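PDB 3JU7: putative PLP-dependent aminotransferase from Bacillus cereus ATCC 10987, which probably acts as a pyridoxal-phosphate-dependent aminotransferase of the DegT/DnrJ/EryC1/StrS family, and also binds calcium. Local coordinates for residues A[25-31]-A[236-241]; A[38-42]-A[55-59]. All coordinates share one frame. Numbering follows the deposited sequence.

Overall arrangement
From the N terminus the chain runs through helix 19-28 and a short loop to Tyr31, and then enters helix 36-48. Interaction 2 closes first: thirteen residues on, strand 55-59 comes back against 38-42, making a small loop at the edge of a mixed sheet. Interaction 1 closes a far larger loop, some 205 residues long, when 236-241 meets the end of helix 19-28; the smaller loop lies wholly within it. The two contacts touch, since Glu237 OE1 is 2.9 Å from Asn38 N, a probable hydrogen bond, and Ala240 packs on Asn38. Together they tie helices 19-28, 36-48 and 237-248 to the sheet.

Interaction 1 of 2, residues A[25-31]-A[236-241]; sequences IDASHIY and SEYAAA
The end of helix 19-28 and its following loop interlock with the first turn of helix 237-248: Ile25 enters a hollow between Glu237, Tyr238 and Ala241, and the Glu237 side chain presses back on the Ile30-Tyr31 loop. His29 breaks the first helix with positive phi (53°/37°). Ser28 secures this exit with an ST turn, its OG accepting from Ile30 N at 2.9 Å. Ser236 is the N-cap of the second helix, its p rotamer placing OG 3.2 Å from Ala239 N. The backbones come closest at Tyr31 and Glu237 (CA atoms 5.0 Å apart), where Glu237 N donates to Tyr31 O at 2.8 Å. Ile25 is one bump: in its m,t rotamer CD1 meets Glu237 O (3.5 Å), Tyr238 CD1 (4.0 Å) and Ala241 CB (4.2 Å), whose small methyl lets the helix approach. Beside it the two tyrosines, both m, meet through Tyr31 CD1 and Tyr238 OH (3.3 Å). Glu237 CG lies 3.5 Å from Ile30 O. One water joins Asp26 OD1 (2.5 Å) to Tyr238 OH (2.6 Å); another joins Ser28 OG (2.9 Å), Ile30 O (2.7 Å) and Glu237 OE2 (2.6 Å). Glu237 also accepts from the amides of Ile37 and Asn38, while Asp26 and Tyr238 bond to Val15 and Thr12 of the second subunit, consistent with the dimers of this aminotransferase family. The chemistry thus implies an apolar core with water-mediated and subunit-crossing polar groups at its margins.

Interaction 2 of 2, residues A[38-42]-A[55-59]; sequences NQRFE and AVTTV
Helix segment 38-42 lies across strand 55-59, their axes 8.6 Å apart at closest and their N-to-C directions 134° apart. The nearest CA atoms, 6.3 Å apart, are those of Glu42 and Val56. The strand is extended, with Val56 and Thr58 directed toward the helix, which answers with Asn38 and Glu42, one turn apart and linked by the backbone bond from Glu42 N to Asn38 O (3.0 Å). Two hydrogen bonds cross. Thr58 OG1, in the p rotamer, donates to Asn38 OD1 at 2.6 Å, and Thr58 N donates to Glu42 OE2 at 3.0 Å. Glutamate's m,t side chain is long enough to reach the strand backbone; asparagine suits its place because its amide accepts through OD1 while ND2 gives a weak bond to Glu42 OE2 (3.1 Å). The charge is not buried alone: Lys213 forms a salt bridge with Glu42 OE2 and also bonds Thr57 OG1. Apolar contacts accompany the polar ones. Glu42 CB meets Val56 CG2 at 3.7 Å, and the t rotamer of Phe41 brings CD2 to 3.8 Å from Thr58 CG2. This is helix-on-sheet packing at an edge strand, consistent with the α/β fold of PLP-dependent aminotransferases: within the chain, 55-59 is an outermost strand, antiparallel to 199-203. Helix 206-215 packs on Ala55 and Thr57, while helix 237-248 covers Asn38, Arg40 and Phe41.

Interaction 1 of 2, residues A[25-31]-A[236-241]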
# COMPACT_ATOMS: atom_id res chain seq x y z
N ILE A 25 9.62 -6.09 19.05
CA ILE A 25 10.10 -5.79 17.73
C ILE A 25 11.54 -5.32 17.77
O ILE A 25 12.36 -5.75 16.96
CB ILE A 25 9.27 -4.69 17.05
CG1 ILE A 25 7.87 -5.22 16.68
CG2 ILE A 25 9.97 -4.22 15.82
CD1 ILE A 25 6.79 -4.19 16.51
N ASP A 26 11.85 -4.44 18.71
CA ASP A 26 13.21 -3.90 18.82
C ASP A 26 14.20 -5.00 19.22
O ASP A 26 15.33 -4.97 18.75
CB ASP A 26 13.29 -2.76 19.85
CG ASP A 26 12.70 -1.45 19.35
OD1 ASP A 26 12.57 -1.31 18.12
OD2 ASP A 26 12.40 -0.57 20.20
N ALA A 27 13.77 -5.94 20.08
CA ALA A 27 14.64 -7.04 20.45
C ALA A 27 14.82 -8.02 19.28
O ALA A 27 15.89 -8.55 19.10
CB ALA A 27 14.14 -7.77 21.68
N SER A 28 13.80 -8.22 18.46
CA SER A 28 13.88 -9.24 17.41
C SER A 28 14.59 -8.75 16.14
O SER A 28 15.03 -9.56 15.32
CB SER A 28 12.47 -9.69 17.03
OG SER A 28 11.92 -8.75 16.11
N HIS A 29 14.63 -7.44 15.94
CA HIS A 29 15.09 -6.86 14.66
C HIS A 29 14.34 -7.45 13.48
O HIS A 29 14.93 -7.67 12.45
CB HIS A 29 16.60 -7.06 14.46
CG HIS A 29 17.42 -6.29 15.43
ND1 HIS A 29 17.99 -5.09 15.13
CD2 HIS A 29 17.70 -6.53 16.73
CE1 HIS A 29 18.62 -4.62 16.19
NE2 HIS A 29 18.46 -5.48 17.18
N ILE A 30 13.06 -7.72 13.63
CA ILE A 30 12.21 -8.11 12.49
C ILE A 30 11.12 -7.05 12.54
O ILE A 30 10.46 -6.87 13.59
CB ILE A 30 11.64 -9.54 12.59
CG1 ILE A 30 12.76 -10.57 12.85
CG2 ILE A 30 10.83 -9.90 11.36
CD1 ILE A 30 12.30 -11.98 12.95
N TYR A 31 11.01 -6.31 11.45
CA TYR A 31 10.17 -5.13 11.34
C TYR A 31 9.04 -5.21 10.32
O TYR A 31 8.11 -4.40 10.40
CB TYR A 31 11.03 -3.92 10.98
CG TYR A 31 12.15 -3.74 11.96
CD1 TYR A 31 11.93 -3.16 13.20
CD2 TYR A 31 13.43 -4.15 11.66
CE1 TYR A 31 12.95 -3.04 14.14
CE2 TYR A 31 14.48 -3.99 12.57
CZ TYR A 31 14.23 -3.44 13.81
OH TYR A 31 15.28 -3.28 14.71
N SER A 236 3.50 -3.67 8.18
CA SER A 236 4.62 -3.69 9.12
C SER A 236 4.32 -4.42 10.46
O SER A 236 3.16 -4.63 10.85
CB SER A 236 5.18 -2.28 9.39
OG SER A 236 4.37 -1.53 10.27
N GLU A 237 5.39 -4.79 11.14
CA GLU A 237 5.28 -5.33 12.52
C GLU A 237 4.68 -4.29 13.49
O GLU A 237 3.96 -4.61 14.41
CB GLU A 237 6.67 -5.71 12.99
CG GLU A 237 7.23 -7.00 12.37
CD GLU A 237 6.45 -8.25 12.82
OE1 GLU A 237 5.36 -8.56 12.25
OE2 GLU A 237 6.93 -8.91 13.73
N TYR A 238 4.94 -3.02 13.20
CA TYR A 238 4.45 -1.96 14.03
C TYR A 238 2.92 -1.84 13.96
O TYR A 238 2.24 -1.76 14.99
CB TYR A 238 5.11 -0.66 13.60
CG TYR A 238 6.63 -0.61 13.79
CD1 TYR A 238 7.19 -0.52 15.07
CD2 TYR A 238 7.51 -0.58 12.69
CE1 TYR A 238 8.55 -0.43 15.25
CE2 TYR A 238 8.87 -0.48 12.88
CZ TYR A 238 9.39 -0.41 14.16
OH TYR A 238 10.74 -0.33 14.39
N ALA A 239 2.38 -1.83 12.75
CA ALA A 239 0.95 -1.90 12.53
C ALA A 239 0.35 -3.14 13.19
O ALA A 239 -0.65 -3.03 13.90
CB ALA A 239 0.60 -1.84 11.03
N ALA A 240 0.96 -4.31 13.03
CA ALA A 240 0.46 -5.54 13.71
C ALA A 240 0.44 -5.38 15.22
O ALA A 240 -0.46 -5.89 15.89
CB ALA A 240 1.27 -6.73 13.35
N ALA A 241 1.45 -4.71 15.77
CA ALA A 241 1.54 -4.44 17.22
C ALA A 241 0.28 -3.72 17.71
O ALA A 241 -0.34 -4.12 18.69
CB ALA A 241 2.79 -3.60 17.55
O HOH W 1 11.45 0.49 16.76
O HOH W 2 9.18 -8.66 15.10

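Interaction 2 of 2, residues A[38-42]-A[55-59]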
# COMPACT_ATOMS: atom_id res chain seq x y z
N ASN A 38 3.02 -9.93 13.28
CA ASN A 38 1.96 -10.10 12.28
C ASN A 38 1.37 -11.50 12.29
O ASN A 38 0.16 -11.68 12.28
CB ASN A 38 2.50 -9.78 10.91
CG ASN A 38 1.40 -9.61 9.88
OD1 ASN A 38 0.80 -8.54 9.73
ND2 ASN A 38 1.15 -10.68 9.13
N GLN A 39 2.21 -12.52 12.35
CA GLN A 39 1.67 -13.88 12.44
C GLN A 39 0.82 -14.02 13.70
O GLN A 39 -0.23 -14.66 13.66
CB GLN A 39 2.74 -14.96 12.48
CG GLN A 39 3.64 -15.08 11.26
CD GLN A 39 4.86 -15.94 11.55
OE1 GLN A 39 4.74 -17.04 12.14
NE2 GLN A 39 6.04 -15.46 11.15
N ARG A 40 1.28 -13.45 14.81
CA ARG A 40 0.55 -13.58 16.09
C ARG A 40 -0.80 -12.92 15.95
O ARG A 40 -1.81 -13.46 16.35
CB ARG A 40 1.31 -12.96 17.26
CG ARG A 40 0.67 -13.21 18.64
CD ARG A 40 1.38 -12.46 19.78
NE ARG A 40 2.80 -12.78 19.74
CZ ARG A 40 3.78 -12.04 20.23
NH1 ARG A 40 3.55 -10.90 20.85
NH2 ARG A 40 5.02 -12.48 20.10
N PHE A 41 -0.82 -11.75 15.31
CA PHE A 41 -2.04 -11.00 15.11
C PHE A 41 -3.06 -11.83 14.31
O PHE A 41 -4.24 -11.93 14.69
CB PHE A 41 -1.69 -9.68 14.40
CG PHE A 41 -2.86 -8.76 14.13
CD1 PHE A 41 -3.94 -8.66 15.03
CD2 PHE A 41 -2.84 -7.93 13.02
CE1 PHE A 41 -5.00 -7.77 14.78
CE2 PHE A 41 -3.89 -7.04 12.76
CZ PHE A 41 -4.97 -6.96 13.64
N GLU A 42 -2.59 -12.45 13.22
CA GLU A 42 -3.46 -13.27 12.36
C GLU A 42 -3.94 -14.50 13.10
O GLU A 42 -5.08 -14.89 12.93
CB GLU A 42 -2.72 -13.67 11.08
CG GLU A 42 -2.39 -12.50 10.14
CD GLU A 42 -1.43 -12.93 9.04
OE1 GLU A 42 -0.80 -14.01 9.16
OE2 GLU A 42 -1.27 -12.20 8.06
N ALA A 55 -8.59 -18.89 6.71
CA ALA A 55 -7.31 -18.26 6.86
C ALA A 55 -7.44 -16.78 6.59
O ALA A 55 -8.32 -16.33 5.83
CB ALA A 55 -6.29 -18.87 5.89
N VAL A 56 -6.53 -16.02 7.19
CA VAL A 56 -6.50 -14.59 6.97
C VAL A 56 -5.09 -14.12 6.58
O VAL A 56 -4.05 -14.77 6.90
CB VAL A 56 -6.93 -13.79 8.24
CG1 VAL A 56 -8.40 -14.12 8.67
CG2 VAL A 56 -5.94 -14.05 9.35
N THR A 57 -5.04 -12.97 5.89
CA THR A 57 -3.78 -12.27 5.79
C THR A 57 -3.97 -10.79 6.03
O THR A 57 -4.97 -10.20 5.59
CB THR A 57 -3.10 -12.50 4.43
OG1 THR A 57 -1.77 -11.98 4.53
CG2 THR A 57 -3.91 -11.80 3.23
N THR A 58 -3.03 -10.17 6.75
CA THR A 58 -3.04 -8.71 6.87
C THR A 58 -2.61 -8.11 5.53
O THR A 58 -2.00 -8.80 4.72
CB THR A 58 -2.12 -8.22 7.98
OG1 THR A 58 -0.78 -8.63 7.70
CG2 THR A 58 -2.56 -8.79 9.36
N VAL A 59 -3.02 -6.86 5.27
CA VAL A 59 -2.54 -6.10 4.11
C VAL A 59 -2.31 -4.66 4.57
O VAL A 59 -2.75 -4.29 5.65
CB VAL A 59 -3.51 -6.14 2.93
CG1 VAL A 59 -3.56 -7.56 2.36
CG2 VAL A 59 -4.90 -5.64 3.35